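Local coordinates for toxin protein (Yersinia entomophaga, PDB 6AQK), which probably acts as an ADP-ribosyltransferase, forming the C-terminal toxin domain of the Rhs2 protein, at residues Glu203-Ser206 with Tyr207-Pro211; Asp88-Trp91 with Ser92-Ser96. All blocks are in the same frame, centred on the assembly; numbering follows the deposited sequence.

Contact 1. Residues Glu203-Ser206 with Tyr207-Pro211. With PT (platinum (II) ion), chain G.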
loop_
_atom_site.group_PDB
_atom_site.type_symbol
_atom_site.label_atom_id
_atom_site.label_comp_id
_atom_site.label_asym_id
_atom_site.label_seq_id
_atom_site.Cartn_x
_atom_site.Cartn_y
_atom_site.Cartn_z
ATOM N N GLU A 203 -21.314 -10.807 -5.152
ATOM C CA GLU A 203 -21.980 -9.769 -5.954
ATOM C C GLU A 203 -23.234 -9.231 -5.311
ATOM O O GLU A 203 -24.003 -9.977 -4.733
ATOM C CB GLU A 203 -22.377 -10.330 -7.326
ATOM C CG GLU A 203 -21.231 -10.574 -8.288
ATOM C CD GLU A 203 -20.562 -9.303 -8.762
ATOM O OE1 GLU A 203 -21.157 -8.202 -8.643
ATOM O OE2 GLU A 203 -19.422 -9.408 -9.247
ATOM N N GLY A 204 -23.412 -7.929 -5.343
ATOM C CA GLY A 204 -24.549 -7.322 -4.639
ATOM C C GLY A 204 -24.432 -7.129 -3.144
ATOM O O GLY A 204 -25.208 -6.361 -2.594
ATOM N N ARG A 205 -23.469 -7.767 -2.476
ATOM C CA ARG A 205 -23.310 -7.662 -1.020
ATOM C C ARG A 205 -22.320 -6.531 -0.707
ATOM O O ARG A 205 -21.448 -6.239 -1.547
ATOM C CB ARG A 205 -22.790 -8.963 -0.438
ATOM C CG ARG A 205 -23.719 -10.163 -0.647
ATOM C CD ARG A 205 -25.097 -9.979 0.007
ATOM N NE ARG A 205 -25.001 -9.747 1.433
ATOM C CZ ARG A 205 -24.815 -10.661 2.372
ATOM N NH1 ARG A 205 -24.720 -11.947 2.071
ATOM N NH2 ARG A 205 -24.728 -10.269 3.651
ATOM N N SER A 206 -22.484 -5.910 0.460
ATOM C CA SER A 206 -21.657 -4.750 0.878
ATOM C C SER A 206 -21.024 -5.009 2.229
ATOM O O SER A 206 -21.625 -5.636 3.119
ATOM C CB SER A 206 -22.498 -3.489 0.995
ATOM O OG SER A 206 -23.220 -3.214 -0.187
ATOM N N TYR A 207 -19.832 -4.447 2.417
ATOM C CA TYR A 207 -19.180 -4.511 3.714
ATOM C C TYR A 207 -20.135 -3.969 4.807
ATOM O O TYR A 207 -20.766 -2.931 4.620
ATOM C CB TYR A 207 -17.921 -3.628 3.666
ATOM C CG TYR A 207 -17.086 -3.668 4.921
ATOM C CD1 TYR A 207 -16.844 -4.842 5.592
ATOM C CD2 TYR A 207 -16.509 -2.503 5.408
ATOM C CE1 TYR A 207 -16.008 -4.892 6.703
ATOM C CE2 TYR A 207 -15.704 -2.540 6.557
ATOM C CZ TYR A 207 -15.467 -3.723 7.187
ATOM O OH TYR A 207 -14.669 -3.730 8.287
ATOM N N MET A 208 -20.252 -4.722 5.903
ATOM C CA MET A 208 -21.115 -4.377 7.011
ATOM C C MET A 208 -22.577 -4.185 6.540
ATOM O O MET A 208 -23.327 -3.455 7.169
ATOM C CB MET A 208 -20.649 -3.082 7.685
ATOM C CG MET A 208 -19.222 -3.113 8.207
ATOM S SD MET A 208 -19.139 -2.567 9.928
ATOM C CE MET A 208 -19.861 -4.027 10.782
ATOM N N ASP A 209 -22.937 -4.737 5.385
ATOM C CA ASP A 209 -24.261 -4.531 4.789
ATOM C C ASP A 209 -24.649 -3.064 4.724
ATOM O O ASP A 209 -25.798 -2.715 4.923
ATOM C CB ASP A 209 -25.291 -5.377 5.557
ATOM C CG ASP A 209 -24.917 -6.857 5.602
ATOM O OD1 ASP A 209 -24.665 -7.462 4.532
ATOM O OD2 ASP A 209 -24.892 -7.442 6.702
ATOM N N ASN A 210 -23.678 -2.204 4.428
ATOM C CA ASN A 210 -23.867 -0.788 4.320
ATOM C C ASN A 210 -23.447 -0.323 2.933
ATOM O O ASN A 210 -22.353 0.228 2.724
ATOM C CB ASN A 210 -23.068 -0.060 5.405
ATOM C CG ASN A 210 -23.345 1.447 5.473
ATOM O OD1 ASN A 210 -23.889 2.094 4.547
ATOM N ND2 ASN A 210 -22.917 2.044 6.594
ATOM N N PRO A 211 -24.346 -0.466 1.981
ATOM C CA PRO A 211 -24.085 -0.014 0.616
ATOM C C PRO A 211 -23.829 1.485 0.432
ATOM O O PRO A 211 -23.052 1.854 -0.424
ATOM C CB PRO A 211 -25.351 -0.459 -0.153
ATOM C CG PRO A 211 -26.400 -0.643 0.896
ATOM C CD PRO A 211 -25.663 -1.145 2.101
HETATM PT PT PT G . -19.693 -0.546 10.057
HETATM O O HOH W 1 -24.647 -6.641 2.085
#
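Ser206, buried, meets Pro211 on the inner side of this turn, while Arg205 and Asp209 join on its outer side. On the tight side, Ser206 OG sits 3.4 Å from Pro211 CA and 3.5 Å from Pro211 CB. With OG anti to the carbonyl carbon (chi1 -54°), the hydroxyl is folded back beside its own backbone N, and its hydrogen bond goes to Gly215 O beyond helix 211-214. Tyr207, also buried, drives its ring inward onto Ile221 and Lys223 of strand 220-226, and its OH is hydrogen-bonded to His164 ND1. The CG of Met208 covers one face of that ring, lying 3.7 Å above the plane and over its centre.

The outer side is looser and partly built from water. The Arg205 chain bends at chi2 and chi3 and comes to lie alongside Asp209, with guanidinium and carboxylate nearly coplanar, 14° apart. A single salt bridge links them: Arg205 NH2 reaches Asp209 OD1 at 2.9 Å, in the guanidinium plane and on the syn side of the oxygen. One water fills the angle between them. It donates to Asp209 OD1 at 2.6 Å and accepts from Arg205 NE and Ser206 N, tying both side chains to the backbone. Met208 is exposed, and its SD binds a platinum ion at 2.1 Å.

In the backbone, Tyr207, near polyproline, and Met208, left-handed, are the corners of a type II beta turn closed by Asp209 N to Ser206 O at 2.8 Å. Met208 and Asp209, both left-handed, are the corners of the overlapping turn closed by Asn210 N to Tyr207 O. The pair leads into an N-cap: Asn210 OD1 receives Gln213 N, and Pro211 starts helix 211-214.

Contact 2. Residues Asp88-Trp91 with Ser92-Ser96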
loop_
_atom_site.group_PDB
_atom_site.type_symbol
_atom_site.label_atom_id
_atom_site.label_comp_id
_atom_site.label_asym_id
_atom_site.label_seq_id
_atom_site.Cartn_x
_atom_site.Cartn_y
_atom_site.Cartn_z
ATOM N N ASP A 88 12.356 8.416 5.403
ATOM C CA ASP A 88 12.385 7.773 6.733
ATOM C C ASP A 88 13.025 8.680 7.784
ATOM O O ASP A 88 12.588 8.689 8.916
ATOM C CB ASP A 88 13.084 6.397 6.616
ATOM C CG ASP A 88 12.158 5.307 6.094
ATOM O OD1 ASP A 88 10.968 5.430 6.391
ATOM O OD2 ASP A 88 12.600 4.346 5.429
ATOM N N ALA A 89 14.054 9.442 7.386
ATOM C CA ALA A 89 14.708 10.441 8.239
ATOM C C ALA A 89 13.764 11.538 8.686
ATOM O O ALA A 89 13.722 11.895 9.890
ATOM C CB ALA A 89 15.872 10.986 7.522
ATOM N N GLU A 90 12.895 11.941 7.744
ATOM C CA GLU A 90 11.924 12.985 7.975
ATOM C C GLU A 90 10.721 12.539 8.701
ATOM O O GLU A 90 9.877 13.387 9.094
ATOM C CB GLU A 90 11.508 13.606 6.640
ATOM C CG GLU A 90 12.671 14.292 5.913
ATOM C CD GLU A 90 12.333 14.869 4.590
ATOM O OE1 GLU A 90 11.184 14.709 4.132
ATOM O OE2 GLU A 90 13.212 15.543 3.990
ATOM N N TRP A 91 10.526 11.231 8.807
ATOM C CA TRP A 91 9.154 10.720 9.088
ATOM C C TRP A 91 8.554 11.279 10.396
ATOM O O TRP A 91 7.331 11.696 10.464
ATOM C CB TRP A 91 9.076 9.155 9.096
ATOM C CG TRP A 91 7.651 8.670 8.894
ATOM C CD1 TRP A 91 6.745 8.388 9.851
ATOM C CD2 TRP A 91 6.980 8.456 7.634
ATOM N NE1 TRP A 91 5.545 8.054 9.283
ATOM C CE2 TRP A 91 5.691 8.042 7.917
ATOM C CE3 TRP A 91 7.374 8.563 6.283
ATOM C CZ2 TRP A 91 4.742 7.817 6.925
ATOM C CZ3 TRP A 91 6.433 8.286 5.287
ATOM C CH2 TRP A 91 5.127 7.903 5.631
ATOM N N SER A 92 9.370 11.288 11.444
ATOM C CA SER A 92 8.855 11.732 12.762
ATOM C C SER A 92 8.411 13.195 12.732
ATOM O O SER A 92 7.576 13.556 13.510
ATOM C CB SER A 92 9.834 11.403 13.897
ATOM O OG SER A 92 10.808 12.408 13.919
ATOM N N GLY A 93 8.938 14.014 11.801
ATOM C CA GLY A 93 8.599 15.427 11.661
ATOM C C GLY A 93 7.327 15.652 10.833
ATOM O O GLY A 93 6.866 16.755 10.770
ATOM N N TYR A 94 6.754 14.608 10.188
ATOM C CA TYR A 94 5.512 14.747 9.430
ATOM C C TYR A 94 4.304 14.795 10.330
ATOM O O TYR A 94 4.338 14.236 11.403
ATOM C CB TYR A 94 5.405 13.557 8.446
ATOM C CG TYR A 94 6.436 13.506 7.349
ATOM C CD1 TYR A 94 7.214 14.600 6.984
ATOM C CD2 TYR A 94 6.583 12.307 6.588
ATOM C CE1 TYR A 94 8.128 14.524 5.916
ATOM C CE2 TYR A 94 7.456 12.236 5.524
ATOM C CZ TYR A 94 8.233 13.331 5.187
ATOM O OH TYR A 94 9.103 13.170 4.129
ATOM N N HIS A 95 3.210 15.405 9.880
ATOM C CA HIS A 95 2.043 15.615 10.698
ATOM C C HIS A 95 1.347 14.255 10.862
ATOM O O HIS A 95 0.930 13.670 9.854
ATOM C CB HIS A 95 1.080 16.594 9.992
ATOM C CG HIS A 95 1.584 18.010 9.845
ATOM N ND1 HIS A 95 2.299 18.437 8.745
ATOM C CD2 HIS A 95 1.375 19.120 10.604
ATOM C CE1 HIS A 95 2.539 19.733 8.847
ATOM N NE2 HIS A 95 1.987 20.173 9.962
ATOM N N SER A 96 1.178 13.775 12.085
ATOM C CA SER A 96 0.557 12.464 12.284
ATOM C C SER A 96 -0.894 12.616 12.020
ATOM O O SER A 96 -1.486 13.653 12.344
ATOM C CB SER A 96 0.748 11.965 13.698
ATOM O OG SER A 96 2.094 11.596 13.892
HETATM O O HOH W 2 11.904 9.891 11.476
HETATM O O HOH W 3 12.460 13.538 11.620
HETATM O O HOH W 4 5.328 11.407 12.189
#
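Tyr94 packs against both Glu90 and Trp91, its hydroxyl on the glutamate carboxylate and its CD2-CE2 edge on the indole. The tyrosine ring meets the six-membered ring of Trp91 in an offset edge-to-face pair, the planes inclined at 60° and the centroids 5.4 Å apart. Both edge atoms lie 3.8 Å from Trp91 CE3, with CD2 over the indole face near its rim. Trp91 presents that face because its CG is anti to the backbone N (chi1 -160°), swinging the indole across the tyrosine at about a right angle.

Glu90 approaches differently. Beyond CG its chain is extended, and its carboxylate stands almost upright to the tyrosine ring, 78° between the planes. Tyr94 OH donates to Glu90 OE1 at 2.6 Å, and OE1 receives it on its anti lone pair, on the side away from OE2. Ala18 N also bonds to OE1, so two donors grip the same oxygen. The backbone oxygen Glu90 O lies 3.6 Å above one face of the tyrosine ring, while it also accepts Gly93 N.

The backbone brings the three side chains together: Tyr94 N bonds to Trp91 O at 3.0 Å, closing a type I beta turn, Trp91-Tyr94, with Ser92 and Gly93 at its corners. Two waters bridge the turn to the last residues of the helix, one joining Asp88 O to Ser92 N and another joining Ala89 O to Ser92 OG.

All this lies at the C-terminal end of helix 74-90, where the chain turns off toward strand 101-106. Pro17, just ahead of helix 19-23, packs against Tyr94. Trp91 leans on Val174 and gives its NE1 to Ala172 O, both in the loop between strands 161-167 and 184-187, and touches Pro188 just after strand 184-187.

How the contacts relate
From the N terminus, contact 2 comes first: it closes a short turn where helix 74-90 hands over to the loop before strand 101-106, an outermost strand of the five-stranded sheet. Contact 1 follows far downstream, in the connection that leaves strand 192-200, passes through helix 211-214 and returns as strand 220-226, its antiparallel neighbour in the same sheet. Each contact closes a local turn within one continuous piece of chain, so the two run in series, neither nesting nor crossing. Their centres are 36 Å apart and their nearest atoms about 22 Å. Contact 2 joins the end of helix 74-90 to the segment before helix 19-23 and to the loops around strand 184-187, while contact 1 shapes a strand-to-strand connection.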